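Local atomic coordinates of Non-ribosomal peptide synthetase (Streptomyces halstedii, PDB entry 3WV4), a protein that is a non-ribosomal peptide synthetase of the AMP-binding enzyme family (ANL clan), with a large fold of sheets layered with helices. Residues Ser224-Leu229 / Thr256-Lys261; Ser84-Gly89 / Trp172-Arg177; Thr297-Asp302 / Arg328-Gly333; Thr371-Ile374 / Thr380-Pro383. All coordinates share one frame; numbering follows the deposited sequence.

Contact 1. Residues Ser224-Leu229 / Thr256-Lys261; sequences SINAVL and TLTGAK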
loop_
_atom_site.group_PDB
_atom_site.type_symbol
_atom_site.label_atom_id
_atom_site.label_comp_id
_atom_site.label_asym_id
_atom_site.label_seq_id
_atom_site.Cartn_x
_atom_site.Cartn_y
_atom_site.Cartn_z
ATOM N N SER A 224 -11.307 -5.335 2.328
ATOM C CA SER A 224 -11.230 -6.706 2.898
ATOM C C SER A 224 -10.232 -6.832 4.035
ATOM O O SER A 224 -10.474 -7.476 5.072
ATOM C CB SER A 224 -10.900 -7.707 1.783
ATOM O OG SER A 224 -10.786 -9.009 2.279
ATOM N N ILE A 225 -9.063 -6.259 3.844
ATOM C CA ILE A 225 -8.077 -6.210 4.922
ATOM C C ILE A 225 -8.696 -5.533 6.164
ATOM O O ILE A 225 -8.572 -5.974 7.330
ATOM C CB ILE A 225 -6.822 -5.410 4.436
ATOM C CG1 ILE A 225 -6.006 -6.216 3.439
ATOM C CG2 ILE A 225 -5.982 -5.066 5.621
ATOM C CD1 ILE A 225 -5.072 -5.387 2.568
ATOM N N ASN A 226 -9.377 -4.435 5.909
ATOM C CA ASN A 226 -9.932 -3.649 6.998
ATOM C C ASN A 226 -11.088 -4.342 7.684
ATOM O O ASN A 226 -11.228 -4.205 8.900
ATOM C CB ASN A 226 -10.400 -2.263 6.614
ATOM C CG ASN A 226 -10.532 -1.404 7.852
ATOM O OD1 ASN A 226 -9.741 -1.511 8.784
ATOM N ND2 ASN A 226 -11.583 -0.701 7.942
ATOM N N ALA A 227 -11.831 -5.177 6.960
ATOM C CA ALA A 227 -12.907 -5.988 7.624
ATOM C C ALA A 227 -12.277 -6.898 8.669
ATOM O O ALA A 227 -12.908 -7.261 9.646
ATOM C CB ALA A 227 -13.637 -6.826 6.599
ATOM N N VAL A 228 -11.036 -7.334 8.454
ATOM C CA VAL A 228 -10.354 -8.178 9.465
ATOM C C VAL A 228 -9.653 -7.332 10.563
ATOM O O VAL A 228 -9.754 -7.623 11.721
ATOM C CB VAL A 228 -9.325 -9.178 8.873
ATOM C CG1 VAL A 228 -8.912 -10.179 9.926
ATOM C CG2 VAL A 228 -9.851 -9.931 7.701
ATOM N N LEU A 229 -8.985 -6.248 10.192
ATOM C CA LEU A 229 -8.156 -5.507 11.111
ATOM C C LEU A 229 -8.902 -4.437 11.874
ATOM O O LEU A 229 -8.549 -4.138 12.990
ATOM C CB LEU A 229 -7.013 -4.817 10.356
ATOM C CG LEU A 229 -5.948 -5.719 9.705
ATOM C CD1 LEU A 229 -4.787 -4.904 9.086
ATOM C CD2 LEU A 229 -5.424 -6.747 10.716
ATOM N N THR A 256 -7.747 6.365 4.702
ATOM C CA THR A 256 -8.702 7.192 3.964
ATOM C C THR A 256 -10.098 6.536 3.956
ATOM O O THR A 256 -11.103 7.195 4.193
ATOM C CB THR A 256 -8.171 7.487 2.569
ATOM O OG1 THR A 256 -6.851 8.058 2.674
ATOM C CG2 THR A 256 -9.053 8.446 1.869
ATOM N N LEU A 257 -10.153 5.231 3.808
ATOM C CA LEU A 257 -11.438 4.474 3.822
ATOM C C LEU A 257 -12.185 4.724 5.111
ATOM O O LEU A 257 -13.378 4.951 5.097
ATOM C CB LEU A 257 -11.177 2.973 3.632
ATOM C CG LEU A 257 -12.271 1.970 3.907
ATOM C CD1 LEU A 257 -13.441 2.137 2.934
ATOM C CD2 LEU A 257 -11.708 0.567 3.730
ATOM N N THR A 258 -11.479 4.753 6.232
ATOM C CA THR A 258 -12.118 4.769 7.498
ATOM C C THR A 258 -12.115 6.155 8.163
ATOM O O THR A 258 -12.754 6.313 9.152
ATOM C CB THR A 258 -11.379 3.831 8.492
ATOM O OG1 THR A 258 -10.017 4.270 8.621
ATOM C CG2 THR A 258 -11.407 2.405 7.985
ATOM N N GLY A 259 -11.404 7.144 7.649
ATOM C CA GLY A 259 -11.370 8.474 8.306
ATOM C C GLY A 259 -10.275 8.625 9.332
ATOM O O GLY A 259 -10.154 9.646 10.012
ATOM N N ALA A 260 -9.401 7.637 9.434
ATOM C CA ALA A 260 -8.317 7.711 10.400
ATOM C C ALA A 260 -7.303 8.756 9.999
ATOM O O ALA A 260 -7.426 9.386 8.976
ATOM C CB ALA A 260 -7.621 6.349 10.526
ATOM N N LYS A 261 -6.330 8.948 10.883
ATOM C CA LYS A 261 -5.255 9.824 10.670
ATOM C C LYS A 261 -3.974 9.023 10.391
ATOM O O LYS A 261 -3.627 8.137 11.157
ATOM C CB LYS A 261 -5.052 10.683 11.914
ATOM C CG LYS A 261 -3.986 11.728 11.701
ATOM C CD LYS A 261 -3.698 12.523 12.985
ATOM C CE LYS A 261 -2.432 13.316 12.749
ATOM N NZ LYS A 261 -2.201 14.262 13.870
#
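Asn226 meets Leu257 and Thr258 in a small helix-to-helix contact at the protein surface, where the last turns of helix 215-229 and helix 246-258 come near each other. The backbones stand well apart, Asn226 CA and Thr258 CA being 8.7 Å from one another, and side chains fill the interval. Asn226 and Thr258 reach out from opposite directions. With CG anti to the backbone N (chi1 -162°), the asparagine carries its amide across to the threonine, whose methyl receives it: Asn226 ND2 lies only 3.1 Å from Thr258 CG2, an approach tight enough that its exact value deserves caution. Lower on the same side chain, Asn226 CB rests 4.2 Å from Leu257 CD2, so the aliphatic root of a polar residue packs on a leucine branch. Two oxygens find their partners on their own side of the interface. Asn226 OD1 accepts the backbone N-H of Tyr231 just beyond its helix, which is consistent with the amide being placed with ND2 on the methyl side. Thr258 OG1 bonds back to the carbonyl of Ile254, and the hydroxyl so turned places CG2 against the asparagine amide. Immediately afterwards Gly259, at positive phi, takes the chain out of helix 246-258, and Lys261 begins the strand 261-264. The contact thus illustrates how polar residues near two helix ends can meet without bonding to each other: Asn226 OD1 and Thr258 OG1 are engaged locally, and what passes between the helices is mainly van der Waals contact.

Contact 2. Residues Ser84-Gly89 / Trp172-Arg177; sequences SAWLDG and WADVER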
loop_
_atom_site.group_PDB
_atom_site.type_symbol
_atom_site.label_atom_id
_atom_site.label_comp_id
_atom_site.label_asym_id
_atom_site.label_seq_id
_atom_site.Cartn_x
_atom_site.Cartn_y
_atom_site.Cartn_z
ATOM N N SER A 84 -4.781 17.199 -9.848
ATOM C CA SER A 84 -5.466 16.754 -11.047
ATOM C C SER A 84 -5.468 17.881 -12.146
ATOM O O SER A 84 -5.246 17.607 -13.328
ATOM C CB SER A 84 -6.890 16.310 -10.732
ATOM O OG SER A 84 -6.922 15.184 -9.863
ATOM N N ALA A 85 -5.703 19.140 -11.759
ATOM C CA ALA A 85 -5.726 20.230 -12.741
ATOM C C ALA A 85 -4.364 20.415 -13.347
ATOM O O ALA A 85 -4.242 20.716 -14.508
ATOM C CB ALA A 85 -6.165 21.521 -12.103
ATOM N N TRP A 86 -3.323 20.175 -12.564
ATOM C CA TRP A 86 -1.999 20.206 -13.098
ATOM C C TRP A 86 -1.802 19.124 -14.135
ATOM O O TRP A 86 -1.163 19.358 -15.149
ATOM C CB TRP A 86 -1.002 20.011 -11.957
ATOM C CG TRP A 86 0.385 20.196 -12.313
ATOM C CD1 TRP A 86 1.081 21.359 -12.284
ATOM C CD2 TRP A 86 1.314 19.167 -12.656
ATOM N NE1 TRP A 86 2.401 21.131 -12.646
ATOM C CE2 TRP A 86 2.577 19.800 -12.891
ATOM C CE3 TRP A 86 1.202 17.781 -12.858
ATOM C CZ2 TRP A 86 3.712 19.091 -13.258
ATOM C CZ3 TRP A 86 2.345 17.065 -13.213
ATOM C CH2 TRP A 86 3.577 17.722 -13.443
ATOM N N LEU A 87 -2.265 17.903 -13.855
ATOM C CA LEU A 87 -2.186 16.870 -14.865
ATOM C C LEU A 87 -2.913 17.323 -16.122
ATOM O O LEU A 87 -2.385 17.220 -17.215
ATOM C CB LEU A 87 -2.794 15.556 -14.361
ATOM C CG LEU A 87 -1.981 14.863 -13.259
ATOM C CD1 LEU A 87 -2.698 13.630 -12.751
ATOM C CD2 LEU A 87 -0.598 14.498 -13.763
ATOM N N ASP A 88 -4.127 17.823 -15.964
ATOM C CA ASP A 88 -4.912 18.292 -17.091
ATOM C C ASP A 88 -4.116 19.349 -17.876
ATOM O O ASP A 88 -4.075 19.327 -19.102
ATOM C CB ASP A 88 -6.236 18.883 -16.600
ATOM C CG ASP A 88 -7.193 17.832 -16.029
ATOM O OD1 ASP A 88 -7.092 16.669 -16.467
ATOM O OD2 ASP A 88 -8.044 18.202 -15.157
ATOM N N GLY A 89 -3.476 20.254 -17.148
ATOM C CA GLY A 89 -2.679 21.346 -17.742
ATOM C C GLY A 89 -1.533 20.823 -18.559
ATOM O O GLY A 89 -1.175 21.400 -19.566
ATOM N N TRP A 172 4.928 22.270 -7.114
ATOM C CA TRP A 172 3.978 22.559 -6.058
ATOM C C TRP A 172 3.552 24.022 -6.059
ATOM O O TRP A 172 2.442 24.306 -5.691
ATOM C CB TRP A 172 4.465 22.118 -4.660
ATOM C CG TRP A 172 3.296 21.688 -3.792
ATOM C CD1 TRP A 172 2.797 22.334 -2.697
ATOM C CD2 TRP A 172 2.467 20.530 -3.995
ATOM N NE1 TRP A 172 1.710 21.649 -2.214
ATOM C CE2 TRP A 172 1.478 20.549 -3.003
ATOM C CE3 TRP A 172 2.451 19.498 -4.943
ATOM C CZ2 TRP A 172 0.493 19.568 -2.918
ATOM C CZ3 TRP A 172 1.480 18.505 -4.849
ATOM C CH2 TRP A 172 0.510 18.555 -3.857
ATOM N N ALA A 173 4.424 24.943 -6.491
ATOM C CA ALA A 173 4.001 26.349 -6.578
ATOM C C ALA A 173 2.747 26.481 -7.426
ATOM O O ALA A 173 1.794 27.175 -7.053
ATOM C CB ALA A 173 5.128 27.227 -7.161
ATOM N N ASP A 174 2.759 25.828 -8.579
ATOM C CA ASP A 174 1.603 25.822 -9.469
ATOM C C ASP A 174 0.408 25.163 -8.851
ATOM O O ASP A 174 -0.700 25.644 -9.020
ATOM C CB ASP A 174 1.947 25.099 -10.787
ATOM C CG ASP A 174 3.016 25.841 -11.575
ATOM O OD1 ASP A 174 3.099 27.101 -11.419
ATOM O OD2 ASP A 174 3.771 25.162 -12.318
ATOM N N VAL A 175 0.615 24.039 -8.166
ATOM C CA VAL A 175 -0.510 23.320 -7.565
ATOM C C VAL A 175 -1.180 24.223 -6.550
ATOM O O VAL A 175 -2.399 24.201 -6.393
ATOM C CB VAL A 175 -0.092 21.985 -6.907
ATOM C CG1 VAL A 175 -1.192 21.429 -6.008
ATOM C CG2 VAL A 175 0.229 20.954 -7.961
ATOM N N GLU A 176 -0.392 24.988 -5.817
ATOM C CA GLU A 176 -0.983 25.921 -4.843
ATOM C C GLU A 176 -1.809 27.032 -5.520
ATOM O O GLU A 176 -2.920 27.362 -5.060
ATOM C CB GLU A 176 0.113 26.499 -3.945
ATOM C CG GLU A 176 0.615 25.440 -2.986
ATOM C CD GLU A 176 1.717 25.904 -2.065
ATOM O OE1 GLU A 176 2.615 26.666 -2.514
ATOM O OE2 GLU A 176 1.713 25.439 -0.903
ATOM N N ARG A 177 -1.297 27.574 -6.614
ATOM C CA ARG A 177 -2.052 28.574 -7.353
ATOM C C ARG A 177 -3.347 27.962 -7.813
ATOM O O ARG A 177 -4.403 28.546 -7.702
ATOM C CB ARG A 177 -1.299 29.032 -8.574
ATOM C CG ARG A 177 -0.106 29.938 -8.332
ATOM C CD ARG A 177 0.430 30.478 -9.691
ATOM N NE ARG A 177 0.711 29.390 -10.687
ATOM C CZ ARG A 177 -0.166 28.933 -11.612
ATOM N NH1 ARG A 177 -1.393 29.457 -11.729
ATOM N NH2 ARG A 177 0.161 27.935 -12.418
#
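Trp86 sets the edge of its indole against Asp174 and packs its CB on Val175, joining helix 73-89 to helix 168-180 in a helix-on-helix packing of the alpha/beta fold. The first helix precedes strand 97-101 and the second follows strand 165-167, both strands of one parallel sheet. Trp86 points at the opposing helix and extends with CG anti to the backbone N (chi1 -172°), which brings the pyrrole edge forward. There CD1 meets Asp174 CB at 4.1 Å, the carbon lying near the plane of the indole and not over it. The carboxylate beyond is nearly coplanar with the ring, at 26°, although the two side chains run obliquely. Nearer the backbone, Trp86 CB packs 4.3 Å from Val175 CG2. The other valine methyl serves its own helix, with Val175 CG1 sitting 3.9 Å above one face of the Trp172 ring, toward the rim. The buried indole has further company: Tyr166 meets it edge-to-face, while Leu171 and Leu178 add contacts from helix 168-180. As a worked example, Asp174 shows one short side chain doing two jobs, its methylene touching an aromatic edge and its carboxylate engaging an arginine one turn on. That arginine is Arg177, whose NH2 reaches Asp174 OD1 at 3.2 Å in a salt bridge, the oxygen lying in the guanidinium plane but being approached 58° out of its own carboxylate plane.

Contact 3. Residues Thr297-Asp302 / Arg328-Gly333; sequences TLIRRD and RSAFPG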
loop_
_atom_site.group_PDB
_atom_site.type_symbol
_atom_site.label_atom_id
_atom_site.label_comp_id
_atom_site.label_asym_id
_atom_site.label_seq_id
_atom_site.Cartn_x
_atom_site.Cartn_y
_atom_site.Cartn_z
ATOM N N THR A 297 13.996 -3.189 21.694
ATOM C CA THR A 297 15.293 -2.679 22.149
ATOM C C THR A 297 15.178 -1.225 22.711
ATOM O O THR A 297 15.636 -0.955 23.837
ATOM C CB THR A 297 16.287 -2.786 20.973
ATOM O OG1 THR A 297 16.436 -4.172 20.636
ATOM C CG2 THR A 297 17.648 -2.191 21.281
ATOM N N LEU A 298 14.498 -0.339 21.966
ATOM C CA LEU A 298 14.318 1.065 22.390
ATOM C C LEU A 298 13.422 1.252 23.626
ATOM O O LEU A 298 13.578 2.220 24.390
ATOM C CB LEU A 298 13.759 1.950 21.269
ATOM C CG LEU A 298 14.601 2.483 20.121
ATOM C CD1 LEU A 298 15.765 1.598 19.758
ATOM C CD2 LEU A 298 13.728 2.732 18.893
ATOM N N ILE A 299 12.478 0.346 23.812
ATOM C CA ILE A 299 11.459 0.535 24.857
ATOM C C ILE A 299 12.029 0.344 26.262
ATOM O O ILE A 299 11.582 1.012 27.188
ATOM C CB ILE A 299 10.217 -0.349 24.614
ATOM C CG1 ILE A 299 8.996 0.241 25.326
ATOM C CG2 ILE A 299 10.466 -1.788 25.013
ATOM C CD1 ILE A 299 8.500 1.543 24.752
ATOM N N ARG A 300 13.038 -0.525 26.379
ATOM C CA ARG A 300 13.824 -0.699 27.597
ATOM C C ARG A 300 14.433 0.622 28.058
ATOM O O ARG A 300 14.550 0.879 29.244
ATOM C CB ARG A 300 14.951 -1.719 27.355
ATOM C CG ARG A 300 14.511 -3.181 27.441
ATOM C CD ARG A 300 15.557 -4.182 26.932
ATOM N NE ARG A 300 16.932 -3.674 27.007
ATOM C CZ ARG A 300 17.682 -3.610 28.119
ATOM N NH1 ARG A 300 17.227 -4.033 29.302
ATOM N NH2 ARG A 300 18.913 -3.117 28.051
ATOM N N ARG A 301 14.821 1.463 27.110
ATOM C CA ARG A 301 15.358 2.789 27.445
ATOM C C ARG A 301 14.263 3.820 27.799
ATOM O O ARG A 301 14.600 4.940 28.167
ATOM C CB ARG A 301 16.241 3.337 26.301
ATOM C CG ARG A 301 17.529 2.548 26.036
ATOM C CD ARG A 301 18.804 3.240 26.558
ATOM N NE ARG A 301 18.768 3.589 27.990
ATOM C CZ ARG A 301 18.874 2.726 29.006
ATOM N NH1 ARG A 301 19.023 1.415 28.793
ATOM N NH2 ARG A 301 18.816 3.175 30.260
ATOM N N ASP A 302 12.976 3.453 27.710
ATOM C CA ASP A 302 11.909 4.427 27.931
ATOM C C ASP A 302 10.678 3.849 28.670
ATOM O O ASP A 302 9.746 3.331 28.032
ATOM C CB ASP A 302 11.522 5.054 26.579
ATOM C CG ASP A 302 10.576 6.243 26.722
ATOM O OD1 ASP A 302 9.920 6.369 27.782
ATOM O OD2 ASP A 302 10.461 7.034 25.766
ATOM N N ARG A 328 4.565 -7.661 23.392
ATOM C CA ARG A 328 3.396 -7.806 24.247
ATOM C C ARG A 328 3.699 -7.337 25.660
ATOM O O ARG A 328 2.851 -6.738 26.319
ATOM C CB ARG A 328 2.894 -9.228 24.248
ATOM C CG ARG A 328 2.031 -9.523 23.053
ATOM C CD ARG A 328 1.625 -10.980 23.037
ATOM N NE ARG A 328 0.846 -11.254 21.839
ATOM C CZ ARG A 328 0.908 -12.386 21.136
ATOM N NH1 ARG A 328 1.735 -13.340 21.497
ATOM N NH2 ARG A 328 0.131 -12.570 20.052
ATOM N N SER A 329 4.941 -7.583 26.086
ATOM C CA SER A 329 5.395 -7.164 27.377
ATOM C C SER A 329 5.487 -5.619 27.476
ATOM O O SER A 329 5.060 -5.040 28.455
ATOM C CB SER A 329 6.740 -7.841 27.663
ATOM O OG SER A 329 7.226 -7.525 28.937
ATOM N N ALA A 330 5.979 -4.991 26.420
ATOM C CA ALA A 330 6.122 -3.540 26.355
ATOM C C ALA A 330 4.797 -2.829 26.104
ATOM O O ALA A 330 4.583 -1.768 26.664
ATOM C CB ALA A 330 7.128 -3.149 25.290
ATOM N N PHE A 331 3.916 -3.439 25.320
ATOM C CA PHE A 331 2.593 -2.899 24.992
ATOM C C PHE A 331 1.495 -3.954 25.202
ATOM O O PHE A 331 1.010 -4.546 24.231
ATOM C CB PHE A 331 2.592 -2.514 23.553
ATOM C CG PHE A 331 3.741 -1.620 23.179
ATOM C CD1 PHE A 331 4.842 -2.127 22.554
ATOM C CD2 PHE A 331 3.705 -0.236 23.493
ATOM C CE1 PHE A 331 5.888 -1.308 22.230
ATOM C CE2 PHE A 331 4.752 0.597 23.140
ATOM C CZ PHE A 331 5.862 0.054 22.510
ATOM N N PRO A 332 1.093 -4.194 26.458
ATOM C CA PRO A 332 0.185 -5.319 26.722
ATOM C C PRO A 332 -1.213 -5.075 26.195
ATOM O O PRO A 332 -1.962 -5.991 26.081
ATOM C CB PRO A 332 0.158 -5.386 28.241
ATOM C CG PRO A 332 0.532 -4.020 28.649
ATOM C CD PRO A 332 1.554 -3.584 27.690
ATOM N N GLY A 333 -1.515 -3.848 25.814
ATOM C CA GLY A 333 -2.785 -3.527 25.159
ATOM C C GLY A 333 -2.808 -3.724 23.667
ATOM O O GLY A 333 -3.796 -3.411 23.028
#
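Ile299, Ala330 and Phe331 join the C-terminal parts of two successive crossover helices, 289-300 and 321-330, in an apolar contact that is partly buried. Ile299 supplies everything on its side. Its CG1 is anti to the backbone N (chi1 -157°), which leaves the CG2 methyl to face the second helix, where it presses against Ala330 CB at 3.6 Å. The same alanine methyl also touches Ile299 CG1, at 3.9 Å, so it nestles against both branches of the isoleucine. Ala330 has a short side chain, consistent with the close backbones: Ile299 CA and Ala330 CA are 6.9 Å apart.

Strands 284-287, 311-314 and 335-340 are parallel neighbours in one sheet, and the two helices bridge them in turn, giving consecutive beta-alpha-beta units whose helices meet here. Phe331 is the first residue to depart from helical backbone angles on the way to strand 335-340. Although its CB does not point straight at the other helix, CG is anti to the carbonyl carbon (chi1 -52°) and the ring comes round to Ile299. The far end of the isoleucine, CD1, lies 3.8 Å from Phe331 CZ and 4.2 Å from Phe331 CE2, meeting the ring obliquely. Phe331 also meets the ring of Phe312 in strand 311-314. Val274 of helix 273-280 is a further neighbour of Ile299, and Asp302 N donates to Ile299 O at 2.9 Å.

Contact 4. Residues Thr371-Ile374 / Thr380-Pro383; sequences TIEI and TLLP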
loop_
_atom_site.group_PDB
_atom_site.type_symbol
_atom_site.label_atom_id
_atom_site.label_comp_id
_atom_site.label_asym_id
_atom_site.label_seq_id
_atom_site.Cartn_x
_atom_site.Cartn_y
_atom_site.Cartn_z
ATOM N N THR A 371 -10.748 -16.752 -1.928
ATOM C CA THR A 371 -10.611 -18.195 -1.694
ATOM C C THR A 371 -9.161 -18.600 -1.825
ATOM O O THR A 371 -8.504 -18.191 -2.776
ATOM C CB THR A 371 -11.444 -18.975 -2.749
ATOM O OG1 THR A 371 -12.838 -18.752 -2.471
ATOM C CG2 THR A 371 -11.194 -20.438 -2.669
ATOM N N ILE A 372 -8.665 -19.390 -0.869
ATOM C CA ILE A 372 -7.376 -19.990 -0.985
ATOM C C ILE A 372 -7.596 -21.484 -1.311
ATOM O O ILE A 372 -8.298 -22.172 -0.566
ATOM C CB ILE A 372 -6.598 -19.957 0.361
ATOM C CG1 ILE A 372 -6.271 -18.555 0.878
ATOM C CG2 ILE A 372 -5.341 -20.780 0.259
ATOM C CD1 ILE A 372 -6.110 -17.618 -0.260
ATOM N N GLU A 373 -6.996 -21.998 -2.378
ATOM C CA GLU A 373 -7.010 -23.464 -2.592
ATOM C C GLU A 373 -5.616 -23.978 -2.761
ATOM O O GLU A 373 -4.756 -23.321 -3.388
ATOM C CB GLU A 373 -7.796 -23.844 -3.830
ATOM C CG GLU A 373 -9.271 -23.537 -3.779
ATOM C CD GLU A 373 -9.794 -23.227 -5.154
ATOM O OE1 GLU A 373 -9.207 -22.330 -5.828
ATOM O OE2 GLU A 373 -10.750 -23.891 -5.582
ATOM N N ILE A 374 -5.409 -25.180 -2.239
ATOM C CA ILE A 374 -4.129 -25.851 -2.341
ATOM C C ILE A 374 -4.220 -26.859 -3.514
ATOM O O ILE A 374 -5.055 -27.747 -3.474
ATOM C CB ILE A 374 -3.838 -26.589 -1.043
ATOM C CG1 ILE A 374 -3.912 -25.671 0.184
ATOM C CG2 ILE A 374 -2.460 -27.219 -1.070
ATOM C CD1 ILE A 374 -2.979 -24.487 0.147
ATOM N N THR A 380 -5.103 -30.104 -9.132
ATOM C CA THR A 380 -6.348 -30.641 -8.594
ATOM C C THR A 380 -6.420 -30.354 -7.109
ATOM O O THR A 380 -5.412 -30.470 -6.394
ATOM C CB THR A 380 -6.497 -32.178 -8.780
ATOM O OG1 THR A 380 -5.817 -32.599 -9.966
ATOM C CG2 THR A 380 -7.973 -32.574 -8.850
ATOM N N LEU A 381 -7.625 -30.011 -6.658
ATOM C CA LEU A 381 -7.834 -29.588 -5.292
ATOM C C LEU A 381 -7.328 -30.661 -4.357
ATOM O O LEU A 381 -7.637 -31.847 -4.543
ATOM C CB LEU A 381 -9.314 -29.349 -5.045
ATOM C CG LEU A 381 -9.623 -28.384 -3.917
ATOM C CD1 LEU A 381 -10.029 -27.051 -4.529
ATOM C CD2 LEU A 381 -10.718 -28.927 -2.984
ATOM N N LEU A 382 -6.532 -30.262 -3.363
ATOM C CA LEU A 382 -6.074 -31.195 -2.329
ATOM C C LEU A 382 -7.020 -31.063 -1.151
ATOM O O LEU A 382 -7.736 -30.060 -1.034
ATOM C CB LEU A 382 -4.645 -30.887 -1.890
ATOM C CG LEU A 382 -3.414 -31.618 -2.424
ATOM C CD1 LEU A 382 -3.745 -32.627 -3.509
ATOM C CD2 LEU A 382 -2.289 -30.694 -2.842
ATOM N N PRO A 383 -7.061 -32.093 -0.288
ATOM C CA PRO A 383 -7.841 -32.006 0.937
ATOM C C PRO A 383 -6.997 -31.438 2.068
ATOM O O PRO A 383 -5.781 -31.310 1.911
ATOM C CB PRO A 383 -8.218 -33.464 1.223
ATOM C CG PRO A 383 -7.079 -34.248 0.662
ATOM C CD PRO A 383 -6.502 -33.444 -0.490
#
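Glu373 and Ile374 meet Leu381 and Leu382 where the chain, having left strand 371-375, folds back beside its end. The strand starts at Thr371, which is backbone hydrogen-bonded to Thr393, and at Ile372, whose side chain packs on Val392; neither touches the returning loop. Contact begins at Glu373. Its side chain, bent at chi2, runs roughly perpendicular to that of Leu381, and one leucine methyl sits against both its CG and its carboxylate: Leu381 CD1 is 3.7 Å from Glu373 CG and 3.4 Å from Glu373 OE2. The other carboxylate oxygen, OE1, is paired with Arg422 in a salt bridge, which holds the acid in place beside the methyl. Next comes Ile374, whose backbone makes the polar link. Leu382 N donates to Ile374 O over 2.9 Å, with an N-H...O angle of 158°, and the donor is almost in line with the carbonyl bond, at 167°. Leu382 CB follows at 3.5 Å from Ile374 O, covering the carbonyl beside the bond. The side chains of these two residues are likewise close to perpendicular, Ile374 CG2 touching Leu382 CD2 at 3.9 Å. One bond and two leucines therefore close a short return of chain, which Asp376 tightens by accepting from Thr380 N. Within the fold, strands 371-375 and 388-393 form a beta hairpin, paired antiparallel through Thr371 and Glu373 with Ile374 packing on Ile390, while residues 380-383 belong to its long connecting loop and fold back onto the first strand.

Overall arrangement
Contact 1 lies nearest the middle, its centre 12 Å from that of the chain, with contacts 2, 3 and 4 spread around it at 29, 26 and 29 Å between centres. Contacts 2 and 4 fall on opposite sides of the chain's centre, 50 Å apart, and contacts 2 and 3 are separated by 45 Å. None touches another; the nearest atoms of contacts 1 and 4 come within about 9 Å. A link between those two is Ser224, bonded to Pro368 before strand 371-375. Contact 3 joins helices linking strands of the branched mixed sheet that includes strand 371-375 of contact 4; its strand 349-350 packs against helix 215-229, whereas contact 2 flanks a separate parallel sheet.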